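Local coordinates for protein polyhedrin (Antheraea mylitta cypovirus 4, PDB 5A8S) that probably builds the crystalline occlusion bodies (polyhedra) of an insect cypovirus, in which virus particles are embedded and protected outside the host, at residues W68-E73 with D109-P113; L88-G92 with G102-E106. All coordinates share one frame; numbering follows the deposited sequence.

Contact 1 (W68-E73 with D109-P113); sequences WRELLE and DTRYP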
loop_
_atom_site.group_PDB
_atom_site.type_symbol
_atom_site.label_atom_id
_atom_site.label_comp_id
_atom_site.label_asym_id
_atom_site.label_seq_id
_atom_site.Cartn_x
_atom_site.Cartn_y
_atom_site.Cartn_z
ATOM N N TRP A 68 -3.456 -0.014 15.177
ATOM C CA TRP A 68 -4.426 -0.238 16.230
ATOM C C TRP A 68 -5.871 -0.232 15.705
ATOM O O TRP A 68 -6.653 -1.143 15.993
ATOM C CB TRP A 68 -4.231 0.823 17.300
ATOM C CG TRP A 68 -4.901 0.514 18.571
ATOM C CD1 TRP A 68 -4.436 -0.282 19.577
ATOM C CD2 TRP A 68 -6.167 1.015 19.001
ATOM N NE1 TRP A 68 -5.340 -0.306 20.612
ATOM C CE2 TRP A 68 -6.408 0.483 20.282
ATOM C CE3 TRP A 68 -7.115 1.873 18.429
ATOM C CZ2 TRP A 68 -7.566 0.776 21.003
ATOM C CZ3 TRP A 68 -8.267 2.160 19.145
ATOM C CH2 TRP A 68 -8.479 1.617 20.420
ATOM N N ARG A 69 -6.219 0.777 14.917
ATOM C CA ARG A 69 -7.582 0.888 14.426
ATOM C C ARG A 69 -7.919 -0.209 13.422
ATOM O O ARG A 69 -9.062 -0.655 13.372
ATOM C CB ARG A 69 -7.836 2.271 13.825
ATOM C CG ARG A 69 -7.880 3.375 14.881
ATOM C CD ARG A 69 -8.260 4.718 14.279
ATOM N NE ARG A 69 -7.149 5.275 13.519
ATOM C CZ ARG A 69 -6.783 6.553 13.532
ATOM N NH1 ARG A 69 -7.438 7.440 14.274
ATOM N NH2 ARG A 69 -5.750 6.945 12.797
ATOM N N GLU A 70 -6.942 -0.652 12.631
ATOM C CA GLU A 70 -7.191 -1.739 11.675
ATOM C C GLU A 70 -7.501 -3.023 12.415
ATOM O O GLU A 70 -8.248 -3.860 11.916
ATOM C CB GLU A 70 -5.993 -1.955 10.731
ATOM C CG GLU A 70 -5.793 -0.824 9.737
ATOM C CD GLU A 70 -4.522 -0.967 8.911
ATOM O OE1 GLU A 70 -3.475 -1.363 9.465
ATOM O OE2 GLU A 70 -4.571 -0.666 7.701
ATOM N N LEU A 71 -6.938 -3.167 13.611
ATOM C CA LEU A 71 -7.114 -4.371 14.411
ATOM C C LEU A 71 -8.472 -4.435 15.123
ATOM O O LEU A 71 -8.891 -5.506 15.566
ATOM C CB LEU A 71 -5.982 -4.473 15.443
ATOM C CG LEU A 71 -4.612 -4.899 14.891
ATOM C CD1 LEU A 71 -3.524 -4.719 15.935
ATOM C CD2 LEU A 71 -4.650 -6.356 14.405
ATOM N N LEU A 72 -9.159 -3.303 15.234
ATOM C CA LEU A 72 -10.427 -3.248 15.979
ATOM C C LEU A 72 -11.546 -4.059 15.311
ATOM O O LEU A 72 -11.682 -4.072 14.087
ATOM C CB LEU A 72 -10.903 -1.802 16.142
ATOM C CG LEU A 72 -9.990 -0.832 16.892
ATOM C CD1 LEU A 72 -10.612 0.562 16.899
ATOM C CD2 LEU A 72 -9.737 -1.321 18.309
ATOM N N GLU A 73 -12.358 -4.720 16.127
ATOM C CA GLU A 73 -13.567 -5.388 15.639
ATOM C C GLU A 73 -14.430 -4.414 14.812
ATOM O O GLU A 73 -14.607 -3.255 15.203
ATOM C CB GLU A 73 -14.360 -5.905 16.844
ATOM C CG GLU A 73 -15.480 -6.860 16.514
ATOM C CD GLU A 73 -16.201 -7.370 17.759
ATOM O OE1 GLU A 73 -16.050 -6.777 18.852
ATOM O OE2 GLU A 73 -16.929 -8.369 17.643
ATOM N N ASP A 109 -10.744 -0.771 25.224
ATOM C CA ASP A 109 -11.764 -0.779 24.190
ATOM C C ASP A 109 -11.999 -2.234 23.826
ATOM O O ASP A 109 -11.084 -2.890 23.343
ATOM C CB ASP A 109 -11.275 0.022 22.971
ATOM C CG ASP A 109 -12.366 0.256 21.960
ATOM O OD1 ASP A 109 -13.139 -0.689 21.693
ATOM O OD2 ASP A 109 -12.457 1.386 21.442
ATOM N N THR A 110 -13.206 -2.751 24.071
ATOM C CA THR A 110 -13.419 -4.199 24.002
ATOM C C THR A 110 -13.420 -4.728 22.572
ATOM O O THR A 110 -13.478 -5.935 22.342
ATOM C CB THR A 110 -14.705 -4.636 24.735
ATOM O OG1 THR A 110 -15.828 -3.938 24.200
ATOM C CG2 THR A 110 -14.590 -4.343 26.244
ATOM N N ARG A 111 -13.339 -3.811 21.616
ATOM C CA ARG A 111 -13.133 -4.164 20.220
ATOM C C ARG A 111 -11.684 -4.534 19.928
ATOM O O ARG A 111 -11.371 -5.012 18.841
ATOM C CB ARG A 111 -13.517 -2.985 19.323
ATOM C CG ARG A 111 -14.988 -2.629 19.343
ATOM C CD ARG A 111 -15.226 -1.366 18.521
ATOM N NE ARG A 111 -14.433 -0.240 19.010
ATOM C CZ ARG A 111 -14.262 0.893 18.340
ATOM N NH1 ARG A 111 -14.827 1.045 17.151
ATOM N NH2 ARG A 111 -13.539 1.875 18.857
ATOM N N TYR A 112 -10.775 -4.296 20.865
ATOM C CA TYR A 112 -9.377 -4.631 20.597
ATOM C C TYR A 112 -9.158 -6.128 20.845
ATOM O O TYR A 112 -9.665 -6.672 21.822
ATOM C CB TYR A 112 -8.415 -3.793 21.451
ATOM C CG TYR A 112 -6.981 -4.068 21.073
ATOM C CD1 TYR A 112 -6.376 -3.375 20.042
ATOM C CD2 TYR A 112 -6.259 -5.067 21.711
ATOM C CE1 TYR A 112 -5.071 -3.654 19.661
ATOM C CE2 TYR A 112 -4.961 -5.351 21.348
ATOM C CZ TYR A 112 -4.376 -4.646 20.315
ATOM O OH TYR A 112 -3.082 -4.921 19.947
ATOM N N PRO A 113 -8.399 -6.805 19.966
ATOM C CA PRO A 113 -8.339 -8.270 20.063
ATOM C C PRO A 113 -7.452 -8.773 21.203
ATOM O O PRO A 113 -6.538 -8.079 21.644
ATOM C CB PRO A 113 -7.771 -8.679 18.708
ATOM C CG PRO A 113 -6.910 -7.511 18.311
ATOM C CD PRO A 113 -7.616 -6.291 18.823
HETATM O O HOH W 1 -14.979 -7.711 21.066
HETATM O O HOH W 2 -16.002 -0.978 15.260
#
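W68 and Y112 both swing CG anti to the backbone N (chi1 -165° and -175°), which brings their rings together in nearly parallel planes, 17° apart. The rings are slid so far that they barely overlap: the pyrrole side of the indole meets one flank of the phenol, with W68 NE1 3.3 Å from Y112 CD1. Both polar ends are held from a third loop, W68 NE1 by the carbonyl of E176 and Y112 OH by that of N178. L72 CD2 lies over one face of the W68 indole and at the edge of the Y112 ring, while its CD1 lies over one face of the R111 guanidinium, 3.8 Å from NH2. That guanidinium meets D109 edge-on, in its own plane, by a side-on salt bridge, R111 NE to D109 OD1 at 3.0 Å and R111 NH2 to D109 OD2 at 2.8 Å, both on the syn side of the carboxylate; R82 and D80 extend this charge network. One direct backbone bond joins the segments, E73 N to R111 O, 2.9 Å and almost straight. Water 1 links E73 OE1 to T110 O and water 2 links E73 O to R111 NH1, while E73 OE2 pairs with R50 and S48. Y112 N to D109 O closes the type I beta turn D109-Y112, and R111 N to D109 OD1 nests an Asx turn within it, docked on the end of the short helix 68-71.

Contact 2 (L88-G92 with G102-E106); sequences LMGQG and GSGEE
A G1 beta bulge, with G90 and Q91 both facing S103, joins the chain entering helix 92-97 to the loop that follows it. S103 OG donates to L88 O at 2.7 Å and accepts from Q91 N at 3.0 Å, so one hydroxyl bridges two backbone groups of the opposite segment. The torsion behind this (chi1 53°) sets OG between the backbone N and the carbonyl carbon of S103, where it also packs against Q91 CB at 3.4 Å. The serine backbone adds two further bonds: G90 N reaches S103 O at 2.7 Å but bent, at 138°, and S103 N reaches Q91 O at 2.9 Å, close to straight. In both, the donor stands above the carbonyl plane. G90 takes the positive phi (93°) of the bulge's first position, and Q91, at the N-cap position of helix 92-97, is the centre of an inverse gamma turn. The Q91 side chain leads off to the carbonyls of R87 and N84. The bare CA of G104 lets the backbones close up beyond the bulge, 3.6 Å from G92 CA. Further along, water 3 accepts from E105 N at 3.0 Å and donates weakly to G90 O.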
loop_
_atom_site.group_PDB
_atom_site.type_symbol
_atom_site.label_atom_id
_atom_site.label_comp_id
_atom_site.label_asym_id
_atom_site.label_seq_id
_atom_site.Cartn_x
_atom_site.Cartn_y
_atom_site.Cartn_z
ATOM N N LEU A 88 -13.834 16.157 21.527
ATOM C CA LEU A 88 -12.839 16.188 22.597
ATOM C C LEU A 88 -12.852 14.891 23.395
ATOM O O LEU A 88 -11.811 14.445 23.852
ATOM C CB LEU A 88 -13.058 17.369 23.536
ATOM C CG LEU A 88 -12.801 18.745 22.936
ATOM C CD1 LEU A 88 -13.413 19.811 23.828
ATOM C CD2 LEU A 88 -11.304 18.979 22.737
ATOM N N MET A 89 -14.028 14.293 23.583
ATOM C CA MET A 89 -14.107 13.027 24.320
ATOM C C MET A 89 -14.136 11.830 23.368
ATOM O O MET A 89 -14.557 11.941 22.216
ATOM C CB MET A 89 -15.357 12.972 25.208
ATOM C CG MET A 89 -15.449 14.071 26.268
ATOM S SD MET A 89 -14.127 13.971 27.487
ATOM C CE MET A 89 -13.091 15.332 26.962
ATOM N N GLY A 90 -13.692 10.681 23.869
ATOM C CA GLY A 90 -13.788 9.431 23.133
ATOM C C GLY A 90 -12.574 9.058 22.296
ATOM O O GLY A 90 -12.635 8.124 21.496
ATOM N N GLN A 91 -11.463 9.765 22.479
ATOM C CA GLN A 91 -10.260 9.497 21.692
ATOM C C GLN A 91 -9.389 8.456 22.391
ATOM O O GLN A 91 -8.386 8.790 23.010
ATOM C CB GLN A 91 -9.476 10.784 21.469
ATOM C CG GLN A 91 -10.334 11.914 20.894
ATOM C CD GLN A 91 -11.062 11.504 19.631
ATOM O OE1 GLN A 91 -10.551 10.721 18.823
ATOM N NE2 GLN A 91 -12.275 12.020 19.459
ATOM N N GLY A 92 -9.782 7.192 22.293
ATOM C CA GLY A 92 -9.032 6.124 22.937
ATOM C C GLY A 92 -7.745 5.816 22.191
ATOM O O GLY A 92 -6.696 5.597 22.787
ATOM N N GLY A 102 -5.250 11.682 25.113
ATOM C CA GLY A 102 -6.506 11.179 24.589
ATOM C C GLY A 102 -7.632 11.206 25.613
ATOM O O GLY A 102 -7.547 11.898 26.634
ATOM N N SER A 103 -8.686 10.436 25.356
ATOM C CA SER A 103 -9.897 10.553 26.152
ATOM C C SER A 103 -10.860 9.401 25.900
ATOM O O SER A 103 -12.061 9.612 25.798
ATOM C CB SER A 103 -10.594 11.869 25.808
ATOM O OG SER A 103 -10.778 11.959 24.405
ATOM N N GLY A 104 -10.344 8.178 25.816
ATOM C CA GLY A 104 -11.206 7.029 25.612
ATOM C C GLY A 104 -12.213 6.888 26.732
ATOM O O GLY A 104 -11.969 7.318 27.860
ATOM N N GLU A 105 -13.350 6.273 26.430
ATOM C CA GLU A 105 -14.404 6.093 27.429
ATOM C C GLU A 105 -14.153 4.898 28.350
ATOM O O GLU A 105 -14.842 4.734 29.360
ATOM C CB GLU A 105 -15.758 5.945 26.734
ATOM C CG GLU A 105 -16.206 7.214 26.030
ATOM C CD GLU A 105 -17.550 7.070 25.347
ATOM O OE1 GLU A 105 -17.961 5.925 25.067
ATOM O OE2 GLU A 105 -18.200 8.107 25.095
ATOM N N GLU A 106 -13.176 4.060 28.012
ATOM C CA GLU A 106 -12.850 2.914 28.863
ATOM C C GLU A 106 -11.367 2.549 28.761
ATOM O O GLU A 106 -10.739 2.794 27.738
ATOM C CB GLU A 106 -13.716 1.705 28.478
ATOM C CG GLU A 106 -13.445 1.145 27.082
ATOM C CD GLU A 106 -14.189 1.880 25.970
ATOM O OE1 GLU A 106 -15.359 2.255 26.170
ATOM O OE2 GLU A 106 -13.613 2.066 24.878
HETATM O O HOH W 3 -13.695 5.569 23.511
#

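Contact 2 is nested within the loop that contact 1 closes: the chain leaves at 68-73, runs out through 88-92, turns through helix 92-97, and returns by 102-106 to 109-113. Their centres are about 14 Å apart, and the segments adjoin in sequence without otherwise touching. Contact 1 is buried, its centre about 17 Å from that of the chain; contact 2 lies at the surface, about 31 Å out, where several of its residues touch crystal neighbours, as suits a protein that forms microcrystals. R82 joins the two through salt bridges to D109 of contact 1 and to E105 and E106 of contact 2. Helix 92-97 also packs on W68.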